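Local structure of MgGH51 (Meripilus giganteus, 6ZPV) at residues Ser124-Ala129 with Gly182-Gly187; Tyr361-Phe366 with Pro392-Tyr397; Ala369-Ala372 with Arg378-Ala381; Ser538-Ser543 with Lys547-Ile552; Gly576-Leu581 with Phe610-Pro615. The protein hydrolyses terminal alpha-L-arabinofuranosides as a fungal retaining glycosidase of family GH51, probably releasing arabinose from plant cell-wall polysaccharides. One frame throughout, in Å; residues are numbered along the deposited sequence.

Overall arrangement
Along the chain the contacts come as interaction 1, then 2 with 3 lying between its two segments, then 4 and 5. Interaction 1 stands apart at the far end of an all-beta region, about 60 Å or more, centre to centre, from every other contact. Interactions 2 and 3 share helix 359-373 and reach neighbouring strands of the eight-stranded parallel barrel, their centres about 7 Å apart; a probable hydrogen bond, Ser396 OG to Arg378 NE at 2.8 Å, ties them. Interactions 4 and 5 lie in the C-terminal beta domain, centres about 13 Å apart, and touch where Ile550 and Ile552 pack on Phe610 and Tyr612, respectively. The set thus samples three parts of a modular glycosidase.

Interaction 1 of 5, residues Ser124-Ala129 with Gly182-Gly187; sequences SSFSGA and GAAGAG
Phe126 places CG anti to its own backbone nitrogen (chi1 179°), and this lets the ring, from the residue just before strand 127-136, reach the turn at Ala184 and Gly185. The ring presents an edge there: CD1 lies 3.4 Å from Ala184 O, close to the ring plane, so that the carbonyl meets the slightly positive rim of the phenyl group. The neighbouring CE1 approaches Gly185 CA at 3.7 Å and the methyl CB of Ala184 at 4.0 Å. Ala184 belongs to a type I beta turn running from Ala183 to Ala186.

A water adds a polar link beside this apolar one. It accepts from Ser127 N at 3.0 Å and donates to Ala184 O at 2.8 Å, so the same carbonyl oxygen that borders the phenyl edge is also held by a proton from solvent. Earlier in the chain, Ser124 OG receives the backbone N-H of Phe126 at 3.1 Å, nearly straight at 166°, forming an ST turn just ahead of the strand.

Asp181 OD1 accepts from the N-H groups of both Ala183 and Ala184, at the start of the turn. Phe126 also rests on Ile149 of strand 141-150, the antiparallel neighbour of strand 127-136. The contact therefore joins the lead-in to strand 127-136 to the loop that crosses from strand 174-181, in the same five-stranded sheet, to strand 189-198 in the other.

Interaction 2 of 5, residues Tyr361-Phe366 with Pro392-Tyr397; sequences YRWHDF and PVPQSY
Helix 359-373, one of the outer helices of the parallel alpha/beta barrel, meets the loop that leads into strand 396-403 through Trp363, which reaches from the helix to Pro392 and Pro394. The indole N-H is the polar anchor: NE1 donates to Pro392 O at 2.9 Å with an N-H...O angle of 153°. The donor lies in the carbonyl plane and uses a lone pair of the oxygen, while the oxygen sits 16° out of the indole plane. A trans chi1 (168°) carries NE1 out to this carbonyl.

The two prolines pack at different parts of the indole. Pro392 brings CD to 3.6 Å from Trp363 NE1, beside the hydrogen bond, whereas Pro394 sets CB 3.8 Å from Trp363 CZ2 on the benzo portion. A cis peptide bond precedes Pro392. His364, next on the helix, comes to Pro392 less closely, its CD2 being 4.4 Å from Pro392 CD. Its imidazole is fixed from within the helix, for ND1 donates to Asp365 OD1 at 2.9 Å, nearly in the ring plane.

Trp363 also packs on Ala381 of the adjacent strand, and Val393, between the two prolines, touches a bound N-acetylglucosamine. The indole thus pins the loop before a barrel strand against helix 359-373, which links strands 345-348 and 378-381, in helix-to-loop packing on the outside of the (beta/alpha)8 barrel characteristic of clan GH-A.

Interaction 3 of 5, residues Ala369-Ala372 with Arg378-Ala381; sequences ALQA and RFIA
Gln371 NE2 is gripped by two backbone carbonyls, Ile377 O and Phe374 O, while OE1 at the other end of the amide faces a water. OE1 lies 2.8 Å from this water, which can donate to it, and the water accepts from Phe379 N at 3.0 Å, bridging helix to strand. The two carbonyls lie in the link between helix 359-373 and strand 378-381, the second half of a beta-alpha-beta unit that starts with strand 345-348 in the parallel barrel.

The Gln371 chain leaves the helix with CG on the far side of the CA-CB bond from the amide nitrogen and then bends at chi2 (84°), which brings the amide back beside Phe379. NE2 reaches the phenyl edge, close to its plane, 3.5 Å from Phe379 CE2. The amide and ring planes stand 75° apart, and the two side chains run past each other in opposite directions.

Leu370 supplies the apolar share of the contact. Around this pair, Leu370 also packs on Ile309, Ile313 and Ile316 of helix 306-320, while Phe379 touches Val346, Val348 and Trp363, so the ring lies between strand 345-348 and helix 359-373. Where leucine and ring meet, Leu370 CB is 3.7 Å from Phe379 CZ.

Interaction 4 of 5, residues Ser538-Ser543 with Lys547-Ile552; sequences SITRAS and KTFIKI
Ser538 and Lys551 exchange two backbone hydrogen bonds: Ser538 N donates to Lys551 O, and Lys551 N returns one to Ser538 O, each 2.9 Å long. Thr540 and Phe549 repeat the exchange, with Phe549 N to Thr540 O the shorter member at 2.8 Å. Beyond them Ala542 N donates to Lys547 O, also 2.8 Å and nearly straight at 169°.

A water joins side-chain and backbone polar groups on the Thr540 and Lys551 face. It gives a proton to Phe549 O at 3.0 Å, accepts from Lys551 NZ at 3.1 Å, and bonds Thr540 OG1 at 2.7 Å. Phe549 O thus receives both the backbone N-H of Thr540 and this water. The lysine ammonium shares its three protons among this water, Glu468 in a salt bridge, and the carbonyls of Phe515 and Asn518; Ser538 OG bonds Glu468 too, and Thr540 OG1 accepts from Gly520 N.

These strands, 535-541 and 547-554, form an antiparallel beta hairpin in the seven-stranded sheet of the C-terminal domain, with Ile539-Ile550 and Arg541-Thr548 as its non-hydrogen-bonded pairs. The two isoleucines lie side by side and point the same way, Ile539 CG1 4.1 Å from Ile550 CG1.

In the conformer described, one of two, Arg541 keeps an extended chain from CG to NE and passes Thr548 obliquely, its CG 3.5 Å from Thr548 OG1. That hydroxyl bonds Gly546 O and Thr626 OG1, while the guanidinium is taken up by Thr626 O through NH2 and by Gln522 OE1 through NH1.

Interaction 5 of 5, residues Gly576-Leu581 with Phe610-Pro615; sequences GTLQVL and FTYNAP
Tyr612 meets Leu578 and Val580, its side chain crossing that of Leu578 at about a right angle. One leucine methyl, CD1, lies 3.6 Å from Tyr612 CE1, and the second, CD2, stands 3.8 Å from the same atom, so both methyls border one ring carbon. Further along the strand, Val580 meets the phenol oxygen: in the conformer described, one of two, its CG2 is 3.4 Å from Tyr612 OH.

Tyr612 gains this reach from a fully extended first torsion (chi1 179°), which carries the ring from its strand to strand 575-582; the nearest CA atoms of the two segments, those of Val580 and Ala614, are 9.0 Å apart. The phenol is fixed at its far end by a hydrogen bond to Ser620 OG, and the ring also leans on Ile622. Leu578 packs on Ile622 too, and Val580 on Ser620, so strand 618-625 backs both partners.

Within the C-terminal beta domain, strand 575-582 runs between 618-625 and 600-605 in the antiparallel seven-stranded sheet. Strand 609-614 is an outermost member of a separate three-stranded sheet, and Tyr612 joins that sheet to the larger one.

Interaction 1 of 5, residues Ser124-Ala129 with Gly182-Gly187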
# COMPACT_ATOMS: atom_id res chain seq x y z
N SER A 124 -29.12 28.40 21.07
CA SER A 124 -30.12 29.13 20.28
C SER A 124 -31.44 28.38 20.23
O SER A 124 -31.50 27.21 20.59
CB SER A 124 -29.65 29.42 18.86
OG SER A 124 -29.89 28.25 18.07
N SER A 125 -32.44 29.07 19.73
CA SER A 125 -33.78 28.44 19.55
C SER A 125 -33.90 27.68 18.22
O SER A 125 -35.00 27.21 17.89
CB SER A 125 -34.86 29.46 19.62
OG SER A 125 -34.69 30.44 18.60
N PHE A 126 -32.80 27.43 17.51
CA PHE A 126 -32.90 26.68 16.24
C PHE A 126 -33.65 25.39 16.49
O PHE A 126 -33.36 24.61 17.41
CB PHE A 126 -31.50 26.36 15.68
CG PHE A 126 -31.59 25.57 14.40
CD1 PHE A 126 -31.89 26.22 13.21
CD2 PHE A 126 -31.45 24.21 14.38
CE1 PHE A 126 -32.05 25.49 12.04
CE2 PHE A 126 -31.57 23.48 13.20
CZ PHE A 126 -31.88 24.12 12.04
N SER A 127 -34.48 25.02 15.51
CA SER A 127 -35.15 23.70 15.49
C SER A 127 -35.35 23.31 14.03
O SER A 127 -36.03 24.03 13.28
CB SER A 127 -36.46 23.73 16.20
OG SER A 127 -37.15 22.52 16.20
N GLY A 128 -34.74 22.23 13.61
CA GLY A 128 -34.87 21.82 12.19
C GLY A 128 -34.05 20.61 11.88
O GLY A 128 -33.27 20.13 12.75
N ALA A 129 -34.21 20.09 10.69
CA ALA A 129 -33.47 18.89 10.23
C ALA A 129 -32.07 19.27 9.78
O ALA A 129 -31.89 20.26 9.05
CB ALA A 129 -34.21 18.26 9.05
N GLY A 182 -32.08 27.11 5.18
CA GLY A 182 -31.53 28.46 5.41
C GLY A 182 -32.49 29.44 6.04
O GLY A 182 -32.05 30.40 6.67
N ALA A 183 -33.78 29.23 5.86
CA ALA A 183 -34.77 30.09 6.53
C ALA A 183 -34.81 29.73 8.02
O ALA A 183 -34.70 30.63 8.89
CB ALA A 183 -36.14 29.98 5.87
N ALA A 184 -34.98 28.43 8.34
CA ALA A 184 -34.93 27.99 9.74
C ALA A 184 -33.59 28.34 10.39
O ALA A 184 -33.57 28.63 11.60
CB ALA A 184 -35.21 26.51 9.85
N GLY A 185 -32.54 28.32 9.61
CA GLY A 185 -31.17 28.45 10.09
C GLY A 185 -30.55 29.84 9.96
O GLY A 185 -29.37 30.02 10.29
N ALA A 186 -31.32 30.82 9.52
CA ALA A 186 -30.76 32.15 9.27
C ALA A 186 -30.14 32.69 10.58
O ALA A 186 -30.80 32.66 11.62
CB ALA A 186 -31.83 33.06 8.73
N GLY A 187 -28.92 33.19 10.48
CA GLY A 187 -28.24 33.72 11.67
C GLY A 187 -27.57 32.69 12.57
O GLY A 187 -26.98 33.10 13.58
O HOH W 1 -35.03 27.34 13.67

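Interaction 2 of 5, residues Tyr361-Phe366 with Pro392-Tyr397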
# COMPACT_ATOMS: atom_id res chain seq x y z
N TYR A 361 25.41 2.24 15.97
CA TYR A 361 24.95 2.28 17.36
C TYR A 361 23.43 2.17 17.43
O TYR A 361 22.89 1.65 18.40
CB TYR A 361 25.52 3.45 18.18
CG TYR A 361 25.01 4.84 17.88
CD1 TYR A 361 23.72 5.22 18.22
CD2 TYR A 361 25.80 5.81 17.30
CE1 TYR A 361 23.26 6.52 17.98
CE2 TYR A 361 25.37 7.09 17.04
CZ TYR A 361 24.10 7.46 17.42
OH TYR A 361 23.68 8.76 17.14
N ARG A 362 22.72 2.75 16.45
CA ARG A 362 21.26 2.65 16.45
C ARG A 362 20.81 1.18 16.27
O ARG A 362 19.99 0.67 17.08
CB ARG A 362 20.63 3.58 15.42
CG ARG A 362 20.93 5.05 15.71
CD ARG A 362 20.26 6.03 14.74
NE ARG A 362 20.73 5.93 13.36
CZ ARG A 362 20.07 5.48 12.29
NH1 ARG A 362 18.87 4.92 12.39
NH2 ARG A 362 20.61 5.61 11.10
N TRP A 363 21.32 0.54 15.24
CA TRP A 363 21.10 -0.91 15.06
C TRP A 363 21.52 -1.67 16.31
O TRP A 363 20.76 -2.53 16.81
CB TRP A 363 21.93 -1.40 13.85
CG TRP A 363 22.00 -2.90 13.73
CD1 TRP A 363 22.96 -3.72 14.23
CD2 TRP A 363 21.03 -3.76 13.11
NE1 TRP A 363 22.66 -5.02 14.00
CE2 TRP A 363 21.48 -5.08 13.31
CE3 TRP A 363 19.81 -3.57 12.45
CZ2 TRP A 363 20.79 -6.19 12.84
CZ3 TRP A 363 19.13 -4.67 11.99
CH2 TRP A 363 19.61 -5.96 12.18
N HIS A 364 22.72 -1.45 16.82
CA HIS A 364 23.16 -2.24 17.98
C HIS A 364 22.18 -2.08 19.13
O HIS A 364 21.76 -3.09 19.74
CB HIS A 364 24.55 -1.81 18.41
CG HIS A 364 24.99 -2.53 19.66
ND1 HIS A 364 24.62 -2.13 20.93
CD2 HIS A 364 25.65 -3.69 19.80
CE1 HIS A 364 25.12 -2.99 21.83
NE2 HIS A 364 25.71 -3.92 21.18
N ASP A 365 21.83 -0.86 19.45
CA ASP A 365 21.03 -0.66 20.68
C ASP A 365 19.57 -1.12 20.47
O ASP A 365 19.01 -1.75 21.35
CB ASP A 365 21.11 0.80 21.14
CG ASP A 365 22.50 1.23 21.60
OD1 ASP A 365 23.43 0.38 21.63
OD2 ASP A 365 22.63 2.39 22.01
N PHE A 366 19.00 -0.82 19.30
CA PHE A 366 17.65 -1.33 19.02
C PHE A 366 17.63 -2.82 18.98
O PHE A 366 16.76 -3.41 19.63
CB PHE A 366 17.08 -0.74 17.71
CG PHE A 366 16.36 0.58 17.82
CD1 PHE A 366 17.07 1.77 17.84
CD2 PHE A 366 15.00 0.60 17.94
CE1 PHE A 366 16.40 2.98 17.98
CE2 PHE A 366 14.32 1.82 18.09
CZ PHE A 366 15.02 2.99 18.10
N PRO A 392 24.66 -6.55 16.66
CA PRO A 392 24.89 -7.94 16.26
C PRO A 392 24.89 -8.13 14.74
O PRO A 392 24.41 -7.31 13.97
CB PRO A 392 23.69 -8.67 16.94
CG PRO A 392 22.62 -7.66 16.99
CD PRO A 392 23.34 -6.39 17.27
N VAL A 393 25.46 -9.25 14.32
CA VAL A 393 25.51 -9.62 12.88
C VAL A 393 24.08 -9.72 12.37
O VAL A 393 23.24 -10.43 12.93
CB VAL A 393 26.28 -10.93 12.66
CG1 VAL A 393 26.19 -11.35 11.18
CG2 VAL A 393 27.71 -10.82 13.08
N PRO A 394 23.70 -8.93 11.34
CA PRO A 394 22.36 -9.01 10.80
C PRO A 394 22.10 -10.37 10.18
O PRO A 394 22.88 -10.80 9.33
CB PRO A 394 22.27 -7.91 9.76
CG PRO A 394 23.42 -7.03 10.01
CD PRO A 394 24.48 -7.89 10.65
N GLN A 395 20.91 -10.92 10.48
CA GLN A 395 20.49 -12.13 9.77
C GLN A 395 19.95 -11.83 8.39
O GLN A 395 19.93 -12.76 7.56
CB GLN A 395 19.45 -12.86 10.60
CG GLN A 395 19.99 -13.34 11.93
CD GLN A 395 18.99 -14.29 12.50
OE1 GLN A 395 18.00 -13.89 13.14
NE2 GLN A 395 19.26 -15.56 12.22
N SER A 396 19.51 -10.62 8.14
CA SER A 396 18.95 -10.21 6.84
C SER A 396 19.28 -8.76 6.55
O SER A 396 19.39 -7.92 7.50
CB SER A 396 17.47 -10.40 6.82
OG SER A 396 17.04 -11.73 6.98
N TYR A 397 19.34 -8.44 5.28
CA TYR A 397 19.44 -7.07 4.75
C TYR A 397 18.31 -6.82 3.75
O TYR A 397 17.94 -7.74 3.00
CB TYR A 397 20.75 -6.83 4.01
CG TYR A 397 21.92 -6.47 4.91
CD1 TYR A 397 22.06 -5.16 5.35
CD2 TYR A 397 22.89 -7.36 5.32
CE1 TYR A 397 23.11 -4.75 6.14
CE2 TYR A 397 23.95 -6.97 6.12
CZ TYR A 397 24.07 -5.65 6.54
OH TYR A 397 25.15 -5.26 7.26

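Interaction 3 of 5, residues Ala369-Ala372 with Arg378-Ala381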
# COMPACT_ATOMS: atom_id res chain seq x y z
N ALA A 369 18.19 -4.74 22.36
CA ALA A 369 16.98 -4.66 23.21
C ALA A 369 15.82 -5.48 22.64
O ALA A 369 15.15 -6.24 23.38
CB ALA A 369 16.58 -3.24 23.43
N LEU A 370 15.52 -5.27 21.35
CA LEU A 370 14.35 -5.91 20.77
C LEU A 370 14.53 -7.42 20.62
O LEU A 370 13.58 -8.18 20.86
CB LEU A 370 14.01 -5.24 19.43
CG LEU A 370 13.13 -3.99 19.49
CD1 LEU A 370 13.67 -2.86 20.37
CD2 LEU A 370 12.85 -3.47 18.12
N GLN A 371 15.74 -7.87 20.25
CA GLN A 371 15.94 -9.32 20.14
C GLN A 371 15.84 -9.98 21.53
O GLN A 371 15.35 -11.10 21.62
CB GLN A 371 17.31 -9.62 19.51
CG GLN A 371 17.48 -11.10 19.14
CD GLN A 371 16.89 -11.43 17.79
OE1 GLN A 371 17.59 -11.24 16.77
NE2 GLN A 371 15.61 -11.81 17.76
N ALA A 372 16.29 -9.30 22.58
CA ALA A 372 16.18 -9.91 23.93
C ALA A 372 14.71 -10.02 24.32
O ALA A 372 14.32 -11.01 24.96
CB ALA A 372 16.94 -9.08 24.96
N ARG A 378 13.04 -12.19 13.40
CA ARG A 378 14.22 -11.93 12.58
C ARG A 378 14.28 -10.45 12.23
O ARG A 378 13.35 -9.90 11.62
CB ARG A 378 14.21 -12.79 11.31
CG ARG A 378 15.52 -12.84 10.55
CD ARG A 378 15.42 -13.61 9.24
NE ARG A 378 16.73 -13.97 8.69
CZ ARG A 378 17.27 -15.17 8.67
NH1 ARG A 378 16.70 -16.19 9.31
NH2 ARG A 378 18.48 -15.32 8.08
N PHE A 379 15.36 -9.79 12.61
CA PHE A 379 15.53 -8.35 12.40
C PHE A 379 16.31 -8.06 11.13
O PHE A 379 17.38 -8.64 10.88
CB PHE A 379 16.18 -7.68 13.63
CG PHE A 379 15.24 -7.70 14.82
CD1 PHE A 379 14.27 -6.71 14.95
CD2 PHE A 379 15.25 -8.73 15.74
CE1 PHE A 379 13.34 -6.74 15.98
CE2 PHE A 379 14.30 -8.78 16.74
CZ PHE A 379 13.34 -7.80 16.86
N ILE A 380 15.81 -7.12 10.33
CA ILE A 380 16.37 -6.80 9.00
C ILE A 380 17.06 -5.44 9.05
O ILE A 380 16.43 -4.43 9.43
CB ILE A 380 15.24 -6.80 7.95
CG1 ILE A 380 14.42 -8.08 7.94
CG2 ILE A 380 15.82 -6.49 6.61
CD1 ILE A 380 13.11 -7.98 7.25
N ALA A 381 18.32 -5.40 8.62
CA ALA A 381 19.13 -4.19 8.55
C ALA A 381 18.88 -3.46 7.21
O ALA A 381 18.63 -4.11 6.18
CB ALA A 381 20.58 -4.54 8.74
O HOH W 2 17.44 -11.38 14.01

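Interaction 4 of 5, residues Ser538-Ser543 with Lys547-Ile552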
# COMPACT_ATOMS: atom_id res chain seq x y z
N SER A 538 13.10 -19.53 -14.99
CA SER A 538 13.22 -20.16 -13.66
C SER A 538 12.10 -21.19 -13.54
O SER A 538 10.95 -20.91 -13.92
CB SER A 538 13.14 -19.11 -12.56
OG SER A 538 13.18 -19.72 -11.27
N ILE A 539 12.44 -22.36 -12.99
CA ILE A 539 11.51 -23.51 -12.92
C ILE A 539 11.38 -23.90 -11.46
O ILE A 539 12.38 -24.17 -10.77
CB ILE A 539 11.98 -24.67 -13.80
CG1 ILE A 539 12.20 -24.18 -15.24
CG2 ILE A 539 10.98 -25.78 -13.71
CD1 ILE A 539 12.77 -25.17 -16.20
N THR A 540 10.14 -24.00 -11.00
CA THR A 540 9.81 -24.49 -9.66
C THR A 540 8.74 -25.55 -9.72
O THR A 540 8.10 -25.71 -10.78
CB THR A 540 9.39 -23.34 -8.71
OG1 THR A 540 8.19 -22.74 -9.21
CG2 THR A 540 10.50 -22.31 -8.55
N ARG A 541 8.55 -26.26 -8.63
CA ARG A 541 7.61 -27.40 -8.56
C ARG A 541 6.89 -27.40 -7.22
O ARG A 541 7.56 -27.21 -6.20
CB ARG A 541 8.40 -28.69 -8.85
CG ARG A 541 7.57 -29.97 -8.86
CD ARG A 541 8.40 -31.17 -9.33
NE ARG A 541 7.67 -32.43 -9.36
CZ ARG A 541 7.46 -33.22 -8.29
NH1 ARG A 541 7.93 -32.90 -7.08
NH2 ARG A 541 6.71 -34.32 -8.42
N ALA A 542 5.61 -27.67 -7.24
CA ALA A 542 4.83 -27.91 -6.03
C ALA A 542 5.02 -29.36 -5.59
O ALA A 542 4.63 -30.30 -6.30
CB ALA A 542 3.40 -27.60 -6.31
N SER A 543 5.67 -29.55 -4.44
CA SER A 543 6.02 -30.87 -3.97
C SER A 543 4.80 -31.82 -3.85
O SER A 543 4.98 -33.03 -4.10
CB SER A 543 6.75 -30.78 -2.66
OG SER A 543 5.91 -30.24 -1.64
N LYS A 547 2.80 -30.04 -9.81
CA LYS A 547 2.63 -28.90 -10.73
C LYS A 547 3.99 -28.19 -10.84
O LYS A 547 4.63 -27.86 -9.82
CB LYS A 547 1.53 -27.98 -10.24
CG LYS A 547 0.16 -28.35 -10.61
CD LYS A 547 -0.74 -27.18 -10.32
CE LYS A 547 -2.07 -27.41 -10.93
NZ LYS A 547 -2.92 -26.28 -10.50
N THR A 548 4.43 -27.98 -12.08
CA THR A 548 5.77 -27.49 -12.38
C THR A 548 5.62 -26.24 -13.24
O THR A 548 4.98 -26.28 -14.33
CB THR A 548 6.57 -28.60 -13.09
OG1 THR A 548 6.59 -29.75 -12.25
CG2 THR A 548 7.98 -28.18 -13.43
N PHE A 549 6.19 -25.15 -12.75
CA PHE A 549 5.97 -23.78 -13.29
C PHE A 549 7.23 -23.31 -13.96
O PHE A 549 8.25 -23.10 -13.29
CB PHE A 549 5.59 -22.86 -12.16
CG PHE A 549 4.48 -23.35 -11.27
CD1 PHE A 549 3.17 -23.27 -11.67
CD2 PHE A 549 4.77 -23.89 -10.03
CE1 PHE A 549 2.13 -23.70 -10.85
CE2 PHE A 549 3.78 -24.32 -9.19
CZ PHE A 549 2.46 -24.25 -9.62
N ILE A 550 7.19 -23.18 -15.28
CA ILE A 550 8.31 -22.72 -16.10
C ILE A 550 8.05 -21.29 -16.47
O ILE A 550 7.15 -20.98 -17.26
CB ILE A 550 8.47 -23.62 -17.34
CG1 ILE A 550 8.64 -25.09 -17.00
CG2 ILE A 550 9.59 -23.09 -18.21
CD1 ILE A 550 8.44 -26.03 -18.17
N LYS A 551 8.78 -20.36 -15.83
CA LYS A 551 8.60 -18.90 -16.04
C LYS A 551 9.68 -18.38 -16.95
O LYS A 551 10.85 -18.67 -16.69
CB LYS A 551 8.54 -18.21 -14.65
CG LYS A 551 7.37 -18.66 -13.80
CD LYS A 551 6.95 -17.77 -12.70
CE LYS A 551 7.90 -17.75 -11.56
NZ LYS A 551 7.31 -18.39 -10.26
N ILE A 552 9.28 -17.66 -17.98
CA ILE A 552 10.19 -17.27 -19.07
C ILE A 552 10.02 -15.79 -19.35
O ILE A 552 8.90 -15.32 -19.67
CB ILE A 552 9.86 -18.04 -20.35
CG1 ILE A 552 9.82 -19.56 -20.12
CG2 ILE A 552 10.84 -17.67 -21.46
CD1 ILE A 552 9.11 -20.35 -21.19
O HOH W 3 8.66 -20.97 -11.23

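Interaction 5 of 5, residues Gly576-Leu581 with Phe610-Pro615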
# COMPACT_ATOMS: atom_id res chain seq x y z
N GLY A 576 -0.15 -28.89 -21.06
CA GLY A 576 0.15 -27.90 -20.03
C GLY A 576 -0.66 -26.63 -20.29
O GLY A 576 -1.26 -26.48 -21.40
N THR A 577 -0.66 -25.73 -19.32
CA THR A 577 -1.21 -24.43 -19.52
C THR A 577 -0.12 -23.44 -19.90
O THR A 577 1.04 -23.60 -19.49
CB THR A 577 -2.01 -23.94 -18.32
OG1 THR A 577 -1.05 -23.69 -17.32
CG2 THR A 577 -3.10 -24.90 -17.90
N LEU A 578 -0.50 -22.44 -20.70
CA LEU A 578 0.36 -21.35 -21.12
C LEU A 578 -0.31 -20.04 -20.74
O LEU A 578 -1.48 -19.81 -21.11
CB LEU A 578 0.62 -21.41 -22.63
CG LEU A 578 1.37 -20.22 -23.24
CD1 LEU A 578 2.79 -20.06 -22.69
CD2 LEU A 578 1.38 -20.28 -24.77
N GLN A 579 0.41 -19.15 -20.08
CA GLN A 579 -0.06 -17.77 -19.77
C GLN A 579 1.00 -16.84 -20.32
O GLN A 579 2.16 -17.00 -19.98
CB GLN A 579 -0.21 -17.60 -18.24
CG GLN A 579 -1.15 -18.60 -17.62
CD GLN A 579 -1.10 -18.59 -16.11
OE1 GLN A 579 -0.50 -19.52 -15.43
NE2 GLN A 579 -1.74 -17.63 -15.58
N VAL A 580 0.57 -15.86 -21.13
CA VAL A 580 1.53 -14.96 -21.82
C VAL A 580 1.09 -13.51 -21.63
O VAL A 580 -0.07 -13.18 -21.94
CB VAL A 580 1.56 -15.24 -23.34
CG1 VAL A 580 2.59 -14.40 -24.07
CG2 VAL A 580 1.79 -16.68 -23.66
N LEU A 581 2.01 -12.68 -21.21
CA LEU A 581 1.88 -11.23 -21.15
C LEU A 581 2.85 -10.62 -22.17
O LEU A 581 4.08 -10.83 -22.02
CB LEU A 581 2.22 -10.76 -19.75
CG LEU A 581 2.11 -9.25 -19.51
CD1 LEU A 581 0.65 -8.83 -19.38
CD2 LEU A 581 2.88 -8.90 -18.23
N PHE A 610 9.44 -30.39 -25.43
CA PHE A 610 8.51 -29.50 -26.12
C PHE A 610 9.20 -28.18 -26.39
O PHE A 610 10.22 -27.88 -25.70
CB PHE A 610 7.18 -29.40 -25.34
CG PHE A 610 7.30 -28.76 -23.98
CD1 PHE A 610 7.56 -29.56 -22.91
CD2 PHE A 610 7.19 -27.41 -23.79
CE1 PHE A 610 7.65 -29.04 -21.66
CE2 PHE A 610 7.30 -26.89 -22.52
CZ PHE A 610 7.57 -27.71 -21.45
N THR A 611 8.64 -27.42 -27.29
CA THR A 611 9.27 -26.18 -27.75
C THR A 611 8.32 -25.02 -27.54
O THR A 611 7.13 -25.14 -27.85
CB THR A 611 9.72 -26.33 -29.21
OG1 THR A 611 10.62 -27.43 -29.30
CG2 THR A 611 10.30 -25.07 -29.76
N TYR A 612 8.85 -23.89 -27.09
CA TYR A 612 8.07 -22.65 -26.94
C TYR A 612 8.77 -21.52 -27.68
O TYR A 612 10.00 -21.33 -27.46
CB TYR A 612 7.89 -22.30 -25.45
CG TYR A 612 7.11 -21.02 -25.26
CD1 TYR A 612 5.79 -20.92 -25.68
CD2 TYR A 612 7.67 -19.92 -24.65
CE1 TYR A 612 5.08 -19.77 -25.49
CE2 TYR A 612 6.97 -18.75 -24.45
CZ TYR A 612 5.65 -18.67 -24.89
OH TYR A 612 4.90 -17.53 -24.73
N ASN A 613 8.03 -20.76 -28.46
CA ASN A 613 8.54 -19.55 -29.10
C ASN A 613 8.15 -18.35 -28.24
O ASN A 613 6.98 -17.98 -28.19
CB ASN A 613 8.03 -19.38 -30.53
CG ASN A 613 8.67 -18.17 -31.25
OD1 ASN A 613 9.62 -17.43 -30.79
ND2 ASN A 613 8.17 -17.88 -32.44
N ALA A 614 9.11 -17.78 -27.54
CA ALA A 614 8.89 -16.64 -26.64
C ALA A 614 8.91 -15.35 -27.43
O ALA A 614 9.96 -14.97 -27.95
CB ALA A 614 9.93 -16.58 -25.55
N PRO A 615 7.77 -14.65 -27.57
CA PRO A 615 7.77 -13.42 -28.33
C PRO A 615 8.72 -12.39 -27.75
O PRO A 615 9.01 -12.39 -26.53
CB PRO A 615 6.30 -12.91 -28.31
CG PRO A 615 5.53 -14.15 -28.01
CD PRO A 615 6.43 -14.99 -27.11